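Local coordinates for protein thiamin pyrophosphokinase (Geobacillus thermodenitrificans, PDB 3K94) that probably transfers a pyrophosphate group from ATP to thiamin, making the cofactor thiamin diphosphate, at residues Arg18-Glu23 / Asp146-Tyr151; Arg32-Leu37 / Phe42-Ala47; Thr36-Gly41 / Gln63-Asp68. One frame throughout, in Å; residues are numbered along the deposited sequence.

Contact 1: Arg18-Glu23 / Asp146-Tyr151; sequences RFYDGE and DARYCY
Arg-148 and Tyr-149 reach from a type I beta turn, Asp-146 to Tyr-149, across to Phe-19 and Tyr-20 in the loop between strands 4-6 and 28-30. The turn is doubly tied at Asp-146. Asp-146 OD1 accepts from the backbone N of Arg-148 at 2.8 Å in an Asx turn, nearly straight at 162° although the donor lies 35° out of the carboxylate plane, while Asp-146 O accepts from Tyr-149 N at 3.1 Å. Arg-148 runs out extended from CG to NE, alongside Tyr-20 but in the opposite sense, with guanidinium and ring planes 34° apart. Arg-148 CD passes 3.9 Å from Tyr-20 OH, and NH2 of the same arginine ends 4.0 Å from Phe-19 CB; these are van der Waals touches without a hydrogen bond. The root of that side chain also packs on its neighbour: Arg-148 CB sits 3.6 Å above the centre of the Tyr-149 ring. Tyr-149 comes at Tyr-20 from the opposite direction. A water in the plane of both rings bridges the two hydroxyls, 2.7 Å from Tyr-20 OH and 2.6 Å from Tyr-149 OH, so this surface link between the catalytic and vitamin B1 binding regions is partly solvent-mediated. Next along, Cys-150 forms a disulfide with Cys-214. Cys-150 and Tyr-151 together face Ser-209 in a classic beta bulge where strand 151-156 begins, and Tyr-151 OH is hydrogen-bonded to Asp-211 OD1.

Contact 2: Arg32-Leu37 / Phe42-Ala47; sequences RGTMTL and FRPVRA
Leu-37 lays CD1 on the ring of Pro-44, 3.7 Å from CG, where helix 33-40 packs against the chain leading into strand 46-48; these are the helix and second strand of a beta-alpha-beta unit that begins with strand 28-30. One turn earlier Thr-34 meets the same proline at about a right angle, with its CG2 4.2 Å from Pro-44 CG. The threonine splits its branches between two partners: CG2 lies opposite the backbone N and faces the proline, while OG1, beside that N at chi1 -69°, is turned to Ala-47. At the other end the backbone closes the helix, Phe-42 N donating to Leu-37 O at 3.0 Å. The Phe-42 side chain then leads away from the helix and stacks on Trp-27, a residue the Leu-37 side chain also touches. Helix 56-65 packs Leu-62 against Thr-34. Ala-47 in turn is fixed by backbone hydrogen bonds to Asp-70 and Trp-72, and Ala-47 CB sits 3.5 Å from Thr-34 OG1.

Contact 3: Thr36-Gly41 / Gln63-Asp68; sequences TLLEAG and QQAFPD
In Leu-38, with chi1 -160°, CG lies opposite the backbone N, which brings the branched end of the side chain close to Ala-65 and Phe-66. Phe-66 does the reverse at its own root: CG stands beside the backbone N and opposite the carbonyl carbon, chi1 -46°, which sets ring atom CE2 beside the leucine. The two side chains run antiparallel alongside each other, and Leu-38 CG comes to rest 3.9 Å from Phe-66 CE2, approaching the ring obliquely. The CD2 branch of Leu-38 goes to the alanine, 3.7 Å from Ala-65 CB, and CG of the same leucine is scarcely farther from that carbon, at 4.0 Å. The alanine methyl does double duty, since Ala-65 CB also lies 4.0 Å above the centre of the Phe-66 ring and thereby backs the aromatic group. Two successive helices of the alpha/beta catalytic region, 33-40 and 56-65, thus meet near their C-terminal ends through purely apolar contacts at the surface. With an alanine in place of Leu-38, Ala-65 CB and Phe-66 CE2 would probably lose their apolar partner, and a gap would open between the helix ends. Helix 33-40 stops at a Schellman motif, in which Gly-41 takes a positive phi and donates its N to Leu-38 O at 2.9 Å, while the outer bond of the motif runs from Phe-42 N to Leu-37 O. Phe-66 is the residue at which helix 56-65 breaks from helical geometry. Its ring also packs against Arg-43, and NH2 of that arginine forms a salt bridge with Asp-68 OD2.

In the fold
From the N terminus the chain passes strand 4-6 and reaches 18-23, where contact 1 opens a loop that closes only at 146-151 and takes in most of the catalytic region's strands and helices and the first strands beyond. It ties the loop after strand 4-6 to the turn before strand 151-156, in the vitamin B1 binding region. Within it lie both other contacts. Contact 2 closes a short loop, the helix-to-strand half of a beta-alpha-beta unit; contact 3 starts from the same helix, whose Thr-36 and Leu-37 belong to both segments, and makes a wider loop to the end of helix 56-65. Their centres are 7 Å apart. Contact 1 is farther off, yet Asp-21 OD2 touches Phe-42 CZ at 3.4 Å.

Contact 1: Arg18-Glu23 / Asp146-Tyr151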
loop_
_atom_site.group_PDB
_atom_site.type_symbol
_atom_site.label_atom_id
_atom_site.label_comp_id
_atom_site.label_asym_id
_atom_site.label_seq_id
_atom_site.Cartn_x
_atom_site.Cartn_y
_atom_site.Cartn_z
ATOM N N ARG B 18 8.707 19.061 10.812
ATOM C CA ARG B 18 9.004 20.481 10.849
ATOM C C ARG B 18 8.709 21.114 9.502
ATOM O O ARG B 18 8.377 22.292 9.417
ATOM C CB ARG B 18 10.456 20.724 11.236
ATOM C CG ARG B 18 10.788 20.311 12.655
ATOM C CD ARG B 18 12.270 20.460 12.906
ATOM N NE ARG B 18 13.022 20.280 11.669
ATOM C CZ ARG B 18 14.332 20.067 11.611
ATOM N NH1 ARG B 18 15.046 20.002 12.729
ATOM N NH2 ARG B 18 14.926 19.917 10.433
ATOM N N PHE B 19 8.820 20.334 8.438
ATOM C CA PHE B 19 8.603 20.904 7.112
ATOM C C PHE B 19 7.133 20.922 6.741
ATOM O O PHE B 19 6.751 21.497 5.727
ATOM C CB PHE B 19 9.464 20.201 6.060
ATOM C CG PHE B 19 10.934 20.458 6.239
ATOM C CD1 PHE B 19 11.451 21.736 6.054
ATOM C CD2 PHE B 19 11.794 19.442 6.623
ATOM C CE1 PHE B 19 12.798 21.992 6.234
ATOM C CE2 PHE B 19 13.146 19.689 6.797
ATOM C CZ PHE B 19 13.648 20.968 6.607
ATOM N N TYR B 20 6.307 20.315 7.588
ATOM C CA TYR B 20 4.863 20.345 7.392
ATOM C C TYR B 20 4.172 21.213 8.433
ATOM O O TYR B 20 2.953 21.186 8.561
ATOM C CB TYR B 20 4.284 18.926 7.402
ATOM C CG TYR B 20 4.646 18.156 6.155
ATOM C CD1 TYR B 20 3.838 18.203 5.026
ATOM C CD2 TYR B 20 5.826 17.422 6.088
ATOM C CE1 TYR B 20 4.184 17.505 3.866
ATOM C CE2 TYR B 20 6.184 16.742 4.933
ATOM C CZ TYR B 20 5.355 16.777 3.838
ATOM O OH TYR B 20 5.717 16.090 2.707
ATOM N N ASP B 21 4.955 21.985 9.176
ATOM C CA ASP B 21 4.405 22.825 10.247
ATOM C C ASP B 21 4.165 24.246 9.739
ATOM O O ASP B 21 4.811 24.687 8.806
ATOM C CB ASP B 21 5.359 22.831 11.442
ATOM C CG ASP B 21 4.811 23.600 12.634
ATOM O OD1 ASP B 21 3.576 23.612 12.850
ATOM O OD2 ASP B 21 5.634 24.184 13.358
ATOM N N GLY B 22 3.228 24.962 10.343
ATOM C CA GLY B 22 2.951 26.328 9.927
ATOM C C GLY B 22 1.835 26.896 10.777
ATOM O O GLY B 22 1.145 26.143 11.471
ATOM N N GLU B 23 1.638 28.212 10.736
ATOM C CA GLU B 23 0.664 28.821 11.642
ATOM C C GLU B 23 -0.791 28.460 11.311
ATOM O O GLU B 23 -1.672 28.616 12.152
ATOM C CB GLU B 23 0.863 30.341 11.743
ATOM C CG GLU B 23 0.682 31.079 10.435
ATOM C CD GLU B 23 0.877 32.578 10.586
ATOM O OE1 GLU B 23 0.604 33.309 9.607
ATOM O OE2 GLU B 23 1.301 33.018 11.680
ATOM N N ASP B 146 6.847 19.837 -7.725
ATOM C CA ASP B 146 7.234 19.637 -6.328
ATOM C C ASP B 146 8.532 18.846 -6.247
ATOM O O ASP B 146 8.613 17.704 -6.715
ATOM C CB ASP B 146 6.127 18.920 -5.554
ATOM C CG ASP B 146 6.394 18.868 -4.061
ATOM O OD1 ASP B 146 7.583 18.863 -3.663
ATOM O OD2 ASP B 146 5.405 18.827 -3.290
ATOM N N ALA B 147 9.543 19.466 -5.651
ATOM C CA ALA B 147 10.866 18.868 -5.546
ATOM C C ALA B 147 10.846 17.494 -4.872
ATOM O O ALA B 147 11.686 16.646 -5.166
ATOM C CB ALA B 147 11.813 19.813 -4.811
ATOM N N ARG B 148 9.885 17.270 -3.980
ATOM C CA ARG B 148 9.821 16.004 -3.239
ATOM C C ARG B 148 9.404 14.788 -4.085
ATOM O O ARG B 148 9.547 13.651 -3.645
ATOM C CB ARG B 148 8.890 16.134 -2.027
ATOM C CG ARG B 148 9.130 17.381 -1.165
ATOM C CD ARG B 148 8.273 17.348 0.110
ATOM N NE ARG B 148 8.149 18.658 0.756
ATOM C CZ ARG B 148 9.037 19.173 1.611
ATOM N NH1 ARG B 148 10.133 18.494 1.933
ATOM N NH2 ARG B 148 8.829 20.374 2.140
ATOM N N TYR B 149 8.887 15.014 -5.289
ATOM C CA TYR B 149 8.306 13.921 -6.062
ATOM C C TYR B 149 8.677 13.988 -7.528
ATOM O O TYR B 149 8.439 14.998 -8.186
ATOM C CB TYR B 149 6.783 13.929 -5.909
ATOM C CG TYR B 149 6.357 14.012 -4.468
ATOM C CD1 TYR B 149 6.591 12.959 -3.606
ATOM C CD2 TYR B 149 5.756 15.164 -3.960
ATOM C CE1 TYR B 149 6.226 13.025 -2.279
ATOM C CE2 TYR B 149 5.377 15.247 -2.623
ATOM C CZ TYR B 149 5.618 14.173 -1.793
ATOM O OH TYR B 149 5.264 14.230 -0.475
ATOM N N CYS B 150 9.264 12.908 -8.036
ATOM C CA CYS B 150 9.595 12.803 -9.455
ATOM C C CYS B 150 8.533 12.033 -10.229
ATOM O O CYS B 150 8.326 12.258 -11.413
ATOM C CB CYS B 150 10.946 12.099 -9.642
ATOM S SG CYS B 150 12.329 12.956 -8.869
ATOM N N TYR B 151 7.867 11.106 -9.560
ATOM C CA TYR B 151 6.985 10.196 -10.266
ATOM C C TYR B 151 5.517 10.475 -9.978
ATOM O O TYR B 151 5.161 10.876 -8.869
ATOM C CB TYR B 151 7.335 8.768 -9.897
ATOM C CG TYR B 151 8.832 8.531 -9.803
ATOM C CD1 TYR B 151 9.650 8.613 -10.931
ATOM C CD2 TYR B 151 9.422 8.222 -8.591
ATOM C CE1 TYR B 151 11.027 8.394 -10.840
ATOM C CE2 TYR B 151 10.786 7.995 -8.492
ATOM C CZ TYR B 151 11.581 8.081 -9.612
ATOM O OH TYR B 151 12.930 7.861 -9.482
HETATM O O HOH W 1 3.947 16.190 0.663
#

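Contact 2: Arg32-Leu37 / Phe42-Ala47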
loop_
_atom_site.group_PDB
_atom_site.type_symbol
_atom_site.label_atom_id
_atom_site.label_comp_id
_atom_site.label_asym_id
_atom_site.label_seq_id
_atom_site.Cartn_x
_atom_site.Cartn_y
_atom_site.Cartn_z
ATOM N N ARG B 32 0.236 6.164 19.073
ATOM C CA ARG B 32 1.556 6.634 19.485
ATOM C C ARG B 32 2.053 7.780 18.605
ATOM O O ARG B 32 3.116 8.356 18.853
ATOM C CB ARG B 32 2.562 5.487 19.516
ATOM C CG ARG B 32 2.866 4.894 18.159
ATOM C CD ARG B 32 4.056 3.961 18.239
ATOM N NE ARG B 32 4.520 3.576 16.914
ATOM C CZ ARG B 32 5.773 3.232 16.649
ATOM N NH1 ARG B 32 6.679 3.230 17.627
ATOM N NH2 ARG B 32 6.124 2.891 15.410
ATOM N N GLY B 33 1.278 8.126 17.584
ATOM C CA GLY B 33 1.572 9.325 16.818
ATOM C C GLY B 33 1.664 10.569 17.705
ATOM O O GLY B 33 2.343 11.534 17.376
ATOM N N THR B 34 0.972 10.549 18.834
ATOM C CA THR B 34 1.003 11.669 19.770
ATOM C C THR B 34 2.400 11.912 20.341
ATOM O O THR B 34 2.792 13.062 20.549
ATOM C CB THR B 34 -0.016 11.474 20.923
ATOM O OG1 THR B 34 -1.343 11.574 20.397
ATOM C CG2 THR B 34 0.179 12.532 22.010
HETATM N N MSE B 35 3.142 10.834 20.598
HETATM C CA MSE B 35 4.518 10.950 21.086
HETATM C C MSE B 35 5.425 11.654 20.062
HETATM O O MSE B 35 6.307 12.434 20.431
HETATM C CB MSE B 35 5.107 9.571 21.433
HETATM C CG MSE B 35 4.369 8.803 22.487
HETATM SE SE MSE B 35 3.949 9.963 24.024
HETATM C CE MSE B 35 5.784 10.484 24.532
ATOM N N THR B 36 5.212 11.368 18.776
ATOM C CA THR B 36 5.967 12.039 17.711
ATOM C C THR B 36 5.749 13.552 17.770
ATOM O O THR B 36 6.704 14.333 17.666
ATOM C CB THR B 36 5.575 11.513 16.320
ATOM O OG1 THR B 36 5.815 10.104 16.266
ATOM C CG2 THR B 36 6.386 12.215 15.212
ATOM N N LEU B 37 4.494 13.959 17.948
ATOM C CA LEU B 37 4.164 15.373 18.125
ATOM C C LEU B 37 4.889 15.979 19.333
ATOM O O LEU B 37 5.469 17.057 19.229
ATOM C CB LEU B 37 2.653 15.570 18.268
ATOM C CG LEU B 37 1.817 15.103 17.064
ATOM C CD1 LEU B 37 0.322 15.180 17.362
ATOM C CD2 LEU B 37 2.162 15.910 15.821
ATOM N N PHE B 42 5.281 20.009 19.348
ATOM C CA PHE B 42 3.942 20.444 18.953
ATOM C C PHE B 42 2.894 19.936 19.937
ATOM O O PHE B 42 2.984 18.810 20.433
ATOM C CB PHE B 42 3.586 19.959 17.542
ATOM C CG PHE B 42 4.594 20.343 16.478
ATOM C CD1 PHE B 42 5.514 21.366 16.692
ATOM C CD2 PHE B 42 4.611 19.684 15.260
ATOM C CE1 PHE B 42 6.435 21.709 15.700
ATOM C CE2 PHE B 42 5.536 20.023 14.262
ATOM C CZ PHE B 42 6.436 21.038 14.484
ATOM N N ARG B 43 1.888 20.761 20.204
ATOM C CA ARG B 43 0.754 20.324 21.015
ATOM C C ARG B 43 -0.409 19.895 20.137
ATOM O O ARG B 43 -0.934 20.692 19.365
ATOM C CB ARG B 43 0.281 21.422 21.959
ATOM C CG ARG B 43 -0.692 20.903 23.015
ATOM C CD ARG B 43 -1.374 22.043 23.748
ATOM N NE ARG B 43 -2.081 21.584 24.939
ATOM C CZ ARG B 43 -3.339 21.164 24.938
ATOM N NH1 ARG B 43 -4.030 21.145 23.803
ATOM N NH2 ARG B 43 -3.905 20.763 26.068
ATOM N N PRO B 44 -0.814 18.627 20.254
ATOM C CA PRO B 44 -1.973 18.163 19.498
ATOM C C PRO B 44 -3.187 18.932 19.989
ATOM O O PRO B 44 -3.351 19.094 21.195
ATOM C CB PRO B 44 -2.098 16.687 19.907
ATOM C CG PRO B 44 -0.849 16.350 20.636
ATOM C CD PRO B 44 -0.346 17.624 21.220
ATOM N N VAL B 45 -4.029 19.403 19.087
ATOM C CA VAL B 45 -5.230 20.080 19.536
ATOM C C VAL B 45 -6.186 19.013 20.039
ATOM O O VAL B 45 -7.152 19.288 20.759
ATOM C CB VAL B 45 -5.852 20.901 18.415
ATOM C CG1 VAL B 45 -4.861 21.985 17.961
ATOM C CG2 VAL B 45 -6.233 19.995 17.264
ATOM N N ARG B 46 -5.867 17.776 19.688
ATOM C CA ARG B 46 -6.728 16.646 19.980
ATOM C C ARG B 46 -5.934 15.360 19.774
ATOM O O ARG B 46 -5.044 15.323 18.937
ATOM C CB ARG B 46 -7.928 16.689 19.039
ATOM C CG ARG B 46 -9.024 15.738 19.387
ATOM C CD ARG B 46 -10.318 16.193 18.746
ATOM N NE ARG B 46 -10.887 17.348 19.432
ATOM C CZ ARG B 46 -12.107 17.374 19.965
ATOM N NH1 ARG B 46 -12.898 16.308 19.886
ATOM N NH2 ARG B 46 -12.543 18.472 20.569
ATOM N N ALA B 47 -6.226 14.326 20.561
ATOM C CA ALA B 47 -5.645 13.002 20.340
ATOM C C ALA B 47 -6.717 11.912 20.394
ATOM O O ALA B 47 -7.738 12.058 21.061
ATOM C CB ALA B 47 -4.542 12.709 21.349
#

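Contact 3: Thr36-Gly41 / Gln63-Asp68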
loop_
_atom_site.group_PDB
_atom_site.type_symbol
_atom_site.label_atom_id
_atom_site.label_comp_id
_atom_site.label_asym_id
_atom_site.label_seq_id
_atom_site.Cartn_x
_atom_site.Cartn_y
_atom_site.Cartn_z
ATOM N N THR B 36 5.212 11.368 18.776
ATOM C CA THR B 36 5.967 12.039 17.711
ATOM C C THR B 36 5.749 13.552 17.770
ATOM O O THR B 36 6.704 14.333 17.666
ATOM C CB THR B 36 5.575 11.513 16.320
ATOM O OG1 THR B 36 5.815 10.104 16.266
ATOM C CG2 THR B 36 6.386 12.215 15.212
ATOM N N LEU B 37 4.494 13.959 17.948
ATOM C CA LEU B 37 4.164 15.373 18.125
ATOM C C LEU B 37 4.889 15.979 19.333
ATOM O O LEU B 37 5.469 17.057 19.229
ATOM C CB LEU B 37 2.653 15.570 18.268
ATOM C CG LEU B 37 1.817 15.103 17.064
ATOM C CD1 LEU B 37 0.322 15.180 17.362
ATOM C CD2 LEU B 37 2.162 15.910 15.821
ATOM N N LEU B 38 4.847 15.291 20.472
ATOM C CA LEU B 38 5.492 15.796 21.689
ATOM C C LEU B 38 6.974 16.019 21.413
ATOM O O LEU B 38 7.557 17.008 21.846
ATOM C CB LEU B 38 5.338 14.802 22.843
ATOM C CG LEU B 38 5.491 15.243 24.309
ATOM C CD1 LEU B 38 6.138 14.144 25.133
ATOM C CD2 LEU B 38 6.263 16.539 24.470
ATOM N N GLU B 39 7.574 15.083 20.690
ATOM C CA GLU B 39 9.000 15.141 20.408
ATOM C C GLU B 39 9.366 16.347 19.562
ATOM O O GLU B 39 10.447 16.910 19.722
ATOM C CB GLU B 39 9.469 13.854 19.726
ATOM C CG GLU B 39 9.437 12.650 20.640
ATOM C CD GLU B 39 10.310 12.836 21.871
ATOM O OE1 GLU B 39 11.272 13.636 21.807
ATOM O OE2 GLU B 39 10.035 12.180 22.901
ATOM N N ALA B 40 8.460 16.742 18.672
ATOM C CA ALA B 40 8.672 17.913 17.817
ATOM C C ALA B 40 8.335 19.205 18.567
ATOM O O ALA B 40 8.558 20.305 18.074
ATOM C CB ALA B 40 7.831 17.802 16.556
ATOM N N GLY B 41 7.796 19.065 19.770
ATOM C CA GLY B 41 7.395 20.225 20.532
ATOM C C GLY B 41 6.061 20.797 20.087
ATOM O O GLY B 41 5.738 21.946 20.414
ATOM N N GLN B 63 1.679 13.004 29.769
ATOM C CA GLN B 63 0.808 13.723 30.693
ATOM C C GLN B 63 1.584 14.807 31.421
ATOM O O GLN B 63 1.024 15.827 31.797
ATOM C CB GLN B 63 0.030 12.798 31.638
ATOM C CG GLN B 63 0.621 12.552 32.999
ATOM C CD GLN B 63 0.603 13.753 33.925
ATOM O OE1 GLN B 63 -0.436 14.384 34.183
ATOM N NE2 GLN B 63 1.769 14.066 34.449
ATOM N N GLN B 64 2.881 14.588 31.601
ATOM C CA GLN B 64 3.747 15.618 32.164
ATOM C C GLN B 64 3.741 16.882 31.288
ATOM O O GLN B 64 3.495 17.999 31.766
ATOM C CB GLN B 64 5.163 15.059 32.315
ATOM C CG GLN B 64 6.258 16.081 32.167
ATOM C CD GLN B 64 6.306 17.019 33.327
ATOM O OE1 GLN B 64 6.815 18.136 33.219
ATOM N NE2 GLN B 64 5.764 16.581 34.458
ATOM N N ALA B 65 4.001 16.686 29.998
ATOM C CA ALA B 65 4.002 17.767 29.020
ATOM C C ALA B 65 2.629 18.421 28.846
ATOM O O ALA B 65 2.530 19.637 28.851
ATOM C CB ALA B 65 4.533 17.268 27.667
ATOM N N PHE B 66 1.579 17.620 28.675
ATOM C CA PHE B 66 0.231 18.157 28.467
ATOM C C PHE B 66 -0.786 17.523 29.421
ATOM O O PHE B 66 -1.556 16.645 29.019
ATOM C CB PHE B 66 -0.229 17.907 27.027
ATOM C CG PHE B 66 0.802 18.244 25.993
ATOM C CD1 PHE B 66 1.198 19.551 25.794
ATOM C CD2 PHE B 66 1.358 17.254 25.203
ATOM C CE1 PHE B 66 2.149 19.861 24.832
ATOM C CE2 PHE B 66 2.301 17.560 24.250
ATOM C CZ PHE B 66 2.695 18.876 24.069
ATOM N N PRO B 67 -0.788 17.956 30.688
ATOM C CA PRO B 67 -1.716 17.374 31.669
ATOM C C PRO B 67 -3.168 17.530 31.243
ATOM O O PRO B 67 -3.999 16.697 31.583
ATOM C CB PRO B 67 -1.446 18.185 32.942
ATOM C CG PRO B 67 -0.056 18.681 32.787
ATOM C CD PRO B 67 0.139 18.921 31.302
ATOM N N ASP B 68 -3.459 18.577 30.486
ATOM C CA ASP B 68 -4.824 18.875 30.088
ATOM C C ASP B 68 -5.168 18.388 28.683
ATOM O O ASP B 68 -6.161 18.827 28.102
ATOM C CB ASP B 68 -5.071 20.388 30.179
ATOM C CG ASP B 68 -4.090 21.194 29.327
ATOM O OD1 ASP B 68 -4.409 22.361 28.996
ATOM O OD2 ASP B 68 -3.004 20.662 28.986
#